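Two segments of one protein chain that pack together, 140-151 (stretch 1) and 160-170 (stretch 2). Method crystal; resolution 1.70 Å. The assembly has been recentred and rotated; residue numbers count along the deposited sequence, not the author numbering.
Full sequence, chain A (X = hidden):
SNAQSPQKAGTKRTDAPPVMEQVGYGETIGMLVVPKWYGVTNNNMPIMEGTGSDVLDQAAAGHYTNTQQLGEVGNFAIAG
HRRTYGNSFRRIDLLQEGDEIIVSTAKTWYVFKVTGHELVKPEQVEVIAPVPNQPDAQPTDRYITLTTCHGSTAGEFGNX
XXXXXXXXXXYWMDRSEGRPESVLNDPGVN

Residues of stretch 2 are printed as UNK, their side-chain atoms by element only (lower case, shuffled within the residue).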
# COMPACT_ATOMS: atom_id res chain seq x y z
N THR A 140 -4.68 -9.74 14.61
CA THR A 140 -5.96 -9.14 15.01
C THR A 140 -6.38 -7.91 14.21
O THR A 140 -7.58 -7.70 13.99
CB THR A 140 -5.94 -8.75 16.49
OG1 THR A 140 -5.67 -9.93 17.24
CG2 THR A 140 -7.25 -8.16 16.89
N ASP A 141 -5.39 -7.12 13.77
CA ASP A 141 -5.64 -5.86 13.08
C ASP A 141 -5.42 -6.01 11.58
O ASP A 141 -4.99 -7.04 11.11
CB ASP A 141 -4.70 -4.79 13.63
CG ASP A 141 -5.04 -4.39 15.06
OD1 ASP A 141 -6.24 -4.32 15.38
OD2 ASP A 141 -4.10 -4.12 15.84
N ARG A 142 -5.82 -4.98 10.86
CA ARG A 142 -5.69 -4.95 9.41
C ARG A 142 -4.61 -3.93 9.07
O ARG A 142 -4.72 -2.75 9.45
CB ARG A 142 -7.02 -4.55 8.83
CG ARG A 142 -8.15 -5.52 9.05
CD ARG A 142 -9.48 -4.89 8.71
NE ARG A 142 -10.51 -5.90 8.77
CZ ARG A 142 -11.09 -6.34 9.89
NH1 ARG A 142 -10.77 -5.81 11.08
NH2 ARG A 142 -12.00 -7.30 9.81
N TYR A 143 -3.55 -4.38 8.38
CA TYR A 143 -2.46 -3.49 7.96
C TYR A 143 -2.35 -3.46 6.45
O TYR A 143 -2.81 -4.40 5.75
CB TYR A 143 -1.11 -3.95 8.48
CG TYR A 143 -0.82 -3.56 9.90
CD1 TYR A 143 -0.14 -2.40 10.18
CD2 TYR A 143 -1.29 -4.32 10.95
CE1 TYR A 143 0.12 -2.02 11.48
CE2 TYR A 143 -1.04 -3.96 12.26
CZ TYR A 143 -0.34 -2.79 12.51
OH TYR A 143 -0.07 -2.37 13.78
N ILE A 144 -1.71 -2.40 6.00
CA ILE A 144 -1.12 -2.35 4.61
C ILE A 144 0.38 -2.17 4.82
O ILE A 144 0.80 -1.52 5.79
CB ILE A 144 -1.76 -1.27 3.70
CG1 ILE A 144 -1.30 -1.43 2.21
CG2 ILE A 144 -1.41 0.16 4.11
CD1 ILE A 144 -1.99 -0.54 1.21
N THR A 145 1.18 -2.71 3.91
CA THR A 145 2.60 -2.57 3.98
C THR A 145 3.05 -2.17 2.58
O THR A 145 2.66 -2.82 1.63
CB THR A 145 3.31 -3.86 4.40
OG1 THR A 145 2.93 -4.19 5.76
CG2 THR A 145 4.80 -3.68 4.41
N LEU A 146 3.82 -1.11 2.51
CA LEU A 146 4.45 -0.69 1.23
C LEU A 146 5.91 -0.97 1.30
O LEU A 146 6.57 -0.51 2.27
CB LEU A 146 4.23 0.80 0.96
CG LEU A 146 2.98 1.27 0.18
CD1 LEU A 146 1.72 0.82 0.83
CD2 LEU A 146 2.97 2.78 0.01
N THR A 147 6.47 -1.56 0.22
CA THR A 147 7.88 -1.89 0.15
C THR A 147 8.50 -1.34 -1.12
O THR A 147 7.87 -1.36 -2.16
CB THR A 147 8.18 -3.44 0.24
OG1 THR A 147 7.93 -4.15 -0.99
CG2 THR A 147 7.29 -4.12 1.30
N THR A 148 9.73 -0.92 -0.99
CA THR A 148 10.51 -0.49 -2.15
C THR A 148 12.00 -0.54 -1.81
O THR A 148 12.39 -0.80 -0.69
CB THR A 148 10.06 0.93 -2.59
OG1 THR A 148 10.65 1.22 -3.88
CG2 THR A 148 10.52 1.94 -1.65
N CYS A 149 12.87 -0.23 -2.79
CA CYS A 149 14.31 -0.25 -2.61
C CYS A 149 14.83 1.01 -1.99
O CYS A 149 14.26 2.07 -2.20
CB CYS A 149 14.99 -0.45 -3.99
SG CYS A 149 14.79 -2.14 -4.56
N HIS A 150 15.94 0.89 -1.26
CA HIS A 150 16.68 2.01 -0.73
C HIS A 150 18.17 1.59 -0.58
O HIS A 150 18.50 0.44 -0.28
CB HIS A 150 16.06 2.48 0.65
CG HIS A 150 16.57 3.81 1.14
ND1 HIS A 150 16.14 5.01 0.63
CD2 HIS A 150 17.45 4.13 2.13
CE1 HIS A 150 16.71 6.01 1.27
NE2 HIS A 150 17.53 5.50 2.17
N GLY A 151 19.09 2.51 -0.80
CA GLY A 151 20.51 2.23 -0.59
C GLY A 151 21.09 2.78 0.71
O GLY A 151 20.84 3.93 1.09
N UNK A 160 20.53 -1.98 -1.85
CA UNK A 160 21.03 -3.01 -0.94
C UNK A 160 20.05 -3.19 0.23
O UNK A 160 20.14 -4.13 0.98
c UNK A 160 22.47 -2.75 -0.45
o UNK A 160 23.59 -1.47 1.21
o UNK A 160 21.78 -0.58 0.34
c UNK A 160 22.61 -1.50 0.42
N UNK A 161 19.12 -2.27 0.34
CA UNK A 161 18.16 -2.28 1.46
C UNK A 161 16.74 -2.11 0.91
O UNK A 161 16.53 -1.86 -0.25
c UNK A 161 19.77 -1.24 3.28
c UNK A 161 18.47 -1.18 2.45
c UNK A 161 19.89 -0.08 4.27
c UNK A 161 19.87 -2.58 3.94
N UNK A 162 15.76 -2.25 1.81
CA UNK A 162 14.36 -2.04 1.44
C UNK A 162 13.70 -1.09 2.44
O UNK A 162 13.74 -1.35 3.65
c UNK A 162 14.20 -4.43 0.45
c UNK A 162 15.67 -5.17 -2.42
n UNK A 162 16.61 -4.30 -2.01
c UNK A 162 13.59 -3.38 1.37
n UNK A 162 14.45 -5.08 -1.94
n UNK A 162 15.98 -6.14 -3.30
c UNK A 162 14.05 -4.01 -0.99
N UNK A 163 13.09 -0.03 1.95
CA UNK A 163 12.30 0.87 2.78
C UNK A 163 10.87 0.34 2.89
O UNK A 163 10.16 0.15 1.89
n UNK A 163 10.38 4.57 4.40
c UNK A 163 12.50 4.43 3.66
c UNK A 163 12.02 6.31 5.11
c UNK A 163 11.61 5.18 4.46
c UNK A 163 13.83 4.85 3.55
c UNK A 163 10.49 3.44 3.61
c UNK A 163 11.78 3.31 3.15
c UNK A 163 12.33 2.29 2.22
c UNK A 163 13.32 6.70 4.97
c UNK A 163 14.22 5.98 4.20
N UNK A 164 10.42 0.14 4.13
CA UNK A 164 9.14 -0.49 4.43
C UNK A 164 8.28 0.50 5.21
O UNK A 164 8.74 1.08 6.17
c UNK A 164 10.40 -2.63 4.85
c UNK A 164 7.95 -2.44 5.51
c UNK A 164 10.13 -3.22 3.49
c UNK A 164 9.29 -1.71 5.34
N UNK A 165 7.04 0.71 4.77
CA UNK A 165 6.07 1.51 5.55
C UNK A 165 4.90 0.65 5.98
O UNK A 165 4.27 0.01 5.16
c UNK A 165 5.56 2.75 4.78
c UNK A 165 6.70 3.68 4.51
c UNK A 165 4.46 3.52 5.54
N UNK A 166 4.60 0.69 7.27
CA UNK A 166 3.39 0.02 7.80
C UNK A 166 2.28 1.02 8.15
O UNK A 166 2.55 2.07 8.73
c UNK A 166 4.64 -1.95 8.83
c UNK A 166 4.55 -2.94 7.92
n UNK A 166 5.82 -2.15 9.51
c UNK A 166 3.75 -0.77 9.07
n UNK A 166 5.64 -3.74 8.09
c UNK A 166 6.39 -3.26 9.07
N UNK A 167 1.03 0.69 7.82
CA UNK A 167 -0.13 1.51 8.15
C UNK A 167 -1.26 0.61 8.67
O UNK A 167 -1.56 -0.43 8.09
c UNK A 167 -0.60 2.37 6.97
N UNK A 168 -1.82 1.01 9.81
CA UNK A 168 -2.93 0.29 10.44
C UNK A 168 -4.29 0.84 9.97
O UNK A 168 -4.46 2.05 9.84
c UNK A 168 -4.70 -0.91 15.00
n UNK A 168 -4.40 -1.20 16.43
c UNK A 168 -2.79 0.42 11.96
c UNK A 168 -3.50 -0.42 14.22
c UNK A 168 -3.84 -0.37 12.73
N UNK A 169 -5.24 -0.05 9.74
CA UNK A 169 -6.55 0.34 9.26
C UNK A 169 -7.21 1.36 10.18
O UNK A 169 -7.20 1.16 11.43
c UNK A 169 -9.00 -0.29 7.19
c UNK A 169 -9.88 -0.67 9.35
c UNK A 169 -10.26 -0.01 6.70
c UNK A 169 -7.42 -0.90 9.07
c UNK A 169 -11.13 -0.41 8.88
c UNK A 169 -11.33 -0.06 7.56
c UNK A 169 -8.79 -0.62 8.52
N UNK A 170 -7.77 2.43 9.62
CA UNK A 170 -8.42 3.48 10.39
C UNK A 170 -9.92 3.49 10.19
O UNK A 170 -10.68 3.34 11.15
c UNK A 170 -7.84 4.85 10.05

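Position 160 precedes the strand. Its side chain has two carbons, the second carrying two oxygens, one of which lies 3.2 Å from Gly-151 CA; a short carboxylate identifies Asp-160. That atom, OD1, is also 3.5 Å from His-150 O, but both are acceptors and no bond joins them.

Position 161 carries four carbons forked at the second, and its backbone N donates to His-150 O (2.8 Å). The fork one carbon beyond CB makes it Leu-161. Its O accepts from His-150 N at 3.0 Å, closing the first pair of reciprocal bonds.

At position 162, three carbons lead to a nitrogen and then to a carbon bearing two more nitrogens, a guanidinium, with the sulfur of Cys-149 over one face. This is Arg-162. Its NH1 lies 3.8 Å from Cys-149 SG and donates to Leu-161 O (3.0 Å), so the side chain folds back along its own strand.

Position 163 has one carbon followed by fused five- and six-membered rings of eight carbons and one nitrogen, and a carbon of the six-membered ring lies 3.7 Å from His-150 ND1. Only tryptophan provides such rings. The edge of Trp-163 points toward the face of the His-150 imidazole, CE3 being the near atom and the ring planes at 70°. Its backbone N donates to Thr-148 O (2.8 Å).

Four carbons at position 164 fork at the first, and one arm is two carbons long, its end 3.7 Å from Thr-147 CG2: Ile-164. That end is CD1, while CG2 lies 3.6 Å from Thr-145 CG2, so the side chain bridges two threonine methyls.

Position 165 has one carbon carrying two others, and its CB lies 4.5 Å from Leu-146 CB; the compact fork is that of Val-165. It pairs with Leu-146, with Val-165 N 2.8 Å from Leu-146 O and Leu-146 N 2.9 Å from Val-165 O.

Position 166 shows one carbon and a five-membered ring of three carbons and two nitrogens, an imidazole, with a ring carbon 3.0 Å from Thr-145 OG1, hence His-166. The carbon is CD2, and Thr-145 OG1 sits at the ring edge.

A single carbon at position 167, CB, packs 3.7 Å from Ile-144 CG2 and defines Ala-167. Its O accepts from Ile-144 N at 2.9 Å.

Position 168 extends four carbons in a row to a terminal nitrogen 3.0 Å from Asp-141 OD2, all four chi angles t: Lys-168. NZ forms a salt bridge with that carboxylate, while CB makes an off-centre CH-pi contact with the Tyr-143 ring.

Position 169 holds one carbon and a six-carbon ring, with CB 3.7 Å from Arg-142 CB: Phe-169. Its N donates to Arg-142 O (2.8 Å). Position 170, with one carbon, is beyond reach of stretch 1: Ala-170.

The contact is an antiparallel strand pair burying 1034 Å². Nine backbone hydrogen bonds hold the register, and CA-H...O contacts supplement them. Ile-144, Leu-146, Thr-148 and His-150 share one face with Ala-167, Val-165, Trp-163 and Leu-161; Tyr-143, Thr-145 and Thr-147 share the other with Lys-168, His-166 and Ile-164.

Stretch 2 (160-170) DLRWIVHAKFA
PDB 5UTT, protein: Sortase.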